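Local coordinates for protease LasA (Pseudomonas aeruginosa, PDB 3IT5), which cuts pentaglycine cross-links of staphylococcal peptidoglycan and contributes to elastin degradation, as a secreted zinc metallopeptidase of the M23 family, at residues S73-N78 and L125-A130. Residues are numbered along the deposited sequence; the frame is centred on the assembly and turned at random.
Sequences SGWATN and LLYNGA
Tyr127 holds CG anti to its backbone N (chi1 -172°) while Trp75 holds CG beside its own N and anti to the carbonyl carbon (chi1 -76°), and the two rings meet edge-to-face. Tyr127 CD1 lies over the indole, 3.4 Å from Trp75 CD2, with the planes inclined at 51°. Tyr127 CB adds a CH-pi contact over the six-membered ring, and Leu125 CD1 packs obliquely against the same ring, 3.9 Å from Trp75 CE3. The broad indole suits this place because it can meet the tyrosine over one face and still touch the leucine.

Beneath these side chains, strand 75-78 pairs antiparallel with 125-127, whose strand also carries the zinc ligand His122. Ala76 and Leu126 exchange both backbone bonds, Ala76 N to Leu126 O at 2.9 Å and Leu126 N to Ala76 O at 2.7 Å. On the opposite sheet face, the small Ala76 admits Leu126 CB at 3.9 Å, and Leu126 CD1 rests on Asn78 CB. The Asn78 amide turns to Arg68 and Gln66.

Beyond Tyr127 the chain reverses in a type I' turn, whose central Asn128 and Gly129 readily accept positive phi. Asn128 N donates to Gly74 O at 3.1 Å; Gly74, also at positive phi, suits glycine. One water joins Ser73 O to Tyr127 OH. Backbone bonds thus fix the register while aromatic and aliphatic groups pack both faces, without a salt bridge between the segments.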
ATOM      1  N   SER A  73     -14.146   5.912  10.208  1.00  6.55           N
ATOM      2  CA  SER A  73     -15.103   5.216   9.342  1.00  6.82           C
ATOM      3  C   SER A  73     -15.081   3.691   9.498  1.00  6.85           C
ATOM      4  O   SER A  73     -16.036   3.009   9.118  1.00  6.76           O
ATOM      5  CB  SER A  73     -14.860   5.579   7.878  1.00  6.60           C
ATOM      6  OG  SER A  73     -15.579   6.741   7.526  1.00  7.80           O
ATOM      7  N   GLY A  74     -13.994   3.166  10.057  1.00  6.94           N
ATOM      8  CA  GLY A  74     -13.765   1.725  10.084  1.00  6.72           C
ATOM      9  C   GLY A  74     -12.727   1.357   9.040  1.00  6.73           C
ATOM     10  O   GLY A  74     -11.892   0.475   9.267  1.00  6.54           O
ATOM     11  N   TRP A  75     -12.781   2.049   7.898  1.00  6.57           N
ATOM     12  CA  TRP A  75     -11.794   1.902   6.826  1.00  6.06           C
ATOM     13  C   TRP A  75     -10.380   2.013   7.373  1.00  5.87           C
ATOM     14  O   TRP A  75     -10.058   2.943   8.114  1.00  5.59           O
ATOM     15  CB  TRP A  75     -12.016   2.945   5.724  1.00  6.26           C
ATOM     16  CG  TRP A  75     -13.186   2.640   4.828  1.00  6.85           C
ATOM     17  CD1 TRP A  75     -14.366   3.323   4.756  1.00  7.25           C
ATOM     18  CD2 TRP A  75     -13.285   1.569   3.879  1.00  7.11           C
ATOM     19  NE1 TRP A  75     -15.196   2.741   3.824  1.00  7.40           N
ATOM     20  CE2 TRP A  75     -14.557   1.664   3.272  1.00  7.71           C
ATOM     21  CE3 TRP A  75     -12.423   0.537   3.486  1.00  7.47           C
ATOM     22  CZ2 TRP A  75     -14.990   0.762   2.292  1.00  8.18           C
ATOM     23  CZ3 TRP A  75     -12.856  -0.358   2.509  1.00  7.93           C
ATOM     24  CH2 TRP A  75     -14.129  -0.240   1.927  1.00  7.56           C
ATOM     25  N   ALA A  76      -9.538   1.050   7.011  1.00  5.46           N
ATOM     26  CA  ALA A  76      -8.181   0.998   7.539  1.00  5.09           C
ATOM     27  C   ALA A  76      -7.190   0.520   6.494  1.00  4.89           C
ATOM     28  O   ALA A  76      -7.555  -0.148   5.527  1.00  4.70           O
ATOM     29  CB  ALA A  76      -8.122   0.098   8.775  1.00  4.98           C
ATOM     30  N   THR A  77      -5.925   0.858   6.700  1.00  4.78           N
ATOM     31  CA  THR A  77      -4.871   0.371   5.824  1.00  4.52           C
ATOM     32  C   THR A  77      -3.779  -0.320   6.631  1.00  4.52           C
ATOM     33  O   THR A  77      -3.423   0.123   7.724  1.00  4.36           O
ATOM     34  CB  THR A  77      -4.287   1.497   4.946  1.00  4.44           C
ATOM     35  OG1 THR A  77      -4.051   2.662   5.746  1.00  4.29           O
ATOM     36  CG2 THR A  77      -5.255   1.849   3.823  1.00  4.05           C
ATOM     37  N   ASN A  78      -3.274  -1.424   6.094  1.00  4.63           N
ATOM     38  CA  ASN A  78      -2.185  -2.151   6.723  1.00  4.81           C
ATOM     39  C   ASN A  78      -0.882  -1.989   5.950  1.00  4.65           C
ATOM     40  O   ASN A  78      -0.887  -1.878   4.725  1.00  5.04           O
ATOM     41  CB  ASN A  78      -2.543  -3.629   6.866  1.00  4.49           C
ATOM     42  CG  ASN A  78      -1.806  -4.294   8.007  1.00  4.92           C
ATOM     43  OD1 ASN A  78      -2.142  -4.096   9.176  1.00  4.58           O
ATOM     44  ND2 ASN A  78      -0.793  -5.089   7.675  1.00  4.45           N
ATOM     45  N   LEU A 125      -5.930  -3.171   2.332  1.00  4.58           N
ATOM     46  CA  LEU A 125      -7.155  -2.434   2.625  1.00  4.66           C
ATOM     47  C   LEU A 125      -8.057  -3.206   3.586  1.00  4.88           C
ATOM     48  O   LEU A 125      -8.392  -4.370   3.345  1.00  4.66           O
ATOM     49  CB  LEU A 125      -7.909  -2.110   1.328  1.00  4.58           C
ATOM     50  CG  LEU A 125      -9.170  -1.232   1.362  1.00  4.22           C
ATOM     51  CD1 LEU A 125      -8.876   0.189   1.835  1.00  2.60           C
ATOM     52  CD2 LEU A 125      -9.811  -1.208  -0.023  1.00  4.51           C
ATOM     53  N   LEU A 126      -8.450  -2.540   4.668  1.00  5.26           N
ATOM     54  CA  LEU A 126      -9.317  -3.131   5.682  1.00  5.88           C
ATOM     55  C   LEU A 126     -10.578  -2.312   5.934  1.00  6.51           C
ATOM     56  O   LEU A 126     -10.695  -1.169   5.488  1.00  6.38           O
ATOM     57  CB  LEU A 126      -8.560  -3.329   7.001  1.00  5.87           C
ATOM     58  CG  LEU A 126      -7.429  -4.360   7.009  1.00  5.68           C
ATOM     59  CD1 LEU A 126      -6.126  -3.751   6.498  1.00  5.10           C
ATOM     60  CD2 LEU A 126      -7.246  -4.911   8.410  1.00  5.85           C
ATOM     61  N   TYR A 127     -11.521  -2.925   6.647  1.00  7.20           N
ATOM     62  CA  TYR A 127     -12.745  -2.262   7.074  1.00  7.75           C
ATOM     63  C   TYR A 127     -13.255  -2.978   8.309  1.00  7.91           C
ATOM     64  O   TYR A 127     -13.487  -4.187   8.274  1.00  8.00           O
ATOM     65  CB  TYR A 127     -13.797  -2.278   5.959  1.00  7.90           C
ATOM     66  CG  TYR A 127     -15.027  -1.453   6.257  1.00  8.41           C
ATOM     67  CD1 TYR A 127     -14.966  -0.059   6.286  1.00  9.01           C
ATOM     68  CD2 TYR A 127     -16.254  -2.066   6.511  1.00  8.86           C
ATOM     69  CE1 TYR A 127     -16.100   0.706   6.559  1.00  9.59           C
ATOM     70  CE2 TYR A 127     -17.392  -1.313   6.789  1.00  9.41           C
ATOM     71  CZ  TYR A 127     -17.307   0.073   6.810  1.00  9.30           C
ATOM     72  OH  TYR A 127     -18.426   0.825   7.082  1.00  9.00           O
ATOM     73  N   ASN A 128     -13.393  -2.229   9.403  1.00  8.08           N
ATOM     74  CA  ASN A 128     -13.795  -2.773  10.704  1.00  8.18           C
ATOM     75  C   ASN A 128     -12.915  -3.925  11.210  1.00  8.28           C
ATOM     76  O   ASN A 128     -13.371  -4.791  11.965  1.00  8.37           O
ATOM     77  CB  ASN A 128     -15.284  -3.152  10.701  1.00  8.16           C
ATOM     78  CG  ASN A 128     -16.197  -1.936  10.690  1.00  8.45           C
ATOM     79  OD1 ASN A 128     -15.840  -0.871  11.203  1.00  8.74           O
ATOM     80  ND2 ASN A 128     -17.382  -2.086  10.115  1.00  8.19           N
ATOM     81  N   GLY A 129     -11.654  -3.922  10.785  1.00  8.40           N
ATOM     82  CA  GLY A 129     -10.675  -4.913  11.230  1.00  8.35           C
ATOM     83  C   GLY A 129     -10.483  -6.134  10.348  1.00  8.20           C
ATOM     84  O   GLY A 129      -9.719  -7.035  10.703  1.00  8.50           O
ATOM     85  N   ALA A 130     -11.168  -6.182   9.206  1.00  8.07           N
ATOM     86  CA  ALA A 130     -10.999  -7.297   8.266  1.00  7.97           C
ATOM     87  C   ALA A 130     -10.518  -6.818   6.897  1.00  7.85           C
ATOM     88  O   ALA A 130     -10.849  -5.713   6.468  1.00  7.60           O
ATOM     89  CB  ALA A 130     -12.291  -8.101   8.131  1.00  7.88           C
TER
HETATM   90  O   HOH W   1     -18.180   4.011   7.034  1.00 15.64           O
HETATM   91  O   HOH W   2     -10.542  -1.297  10.809  1.00 12.13           O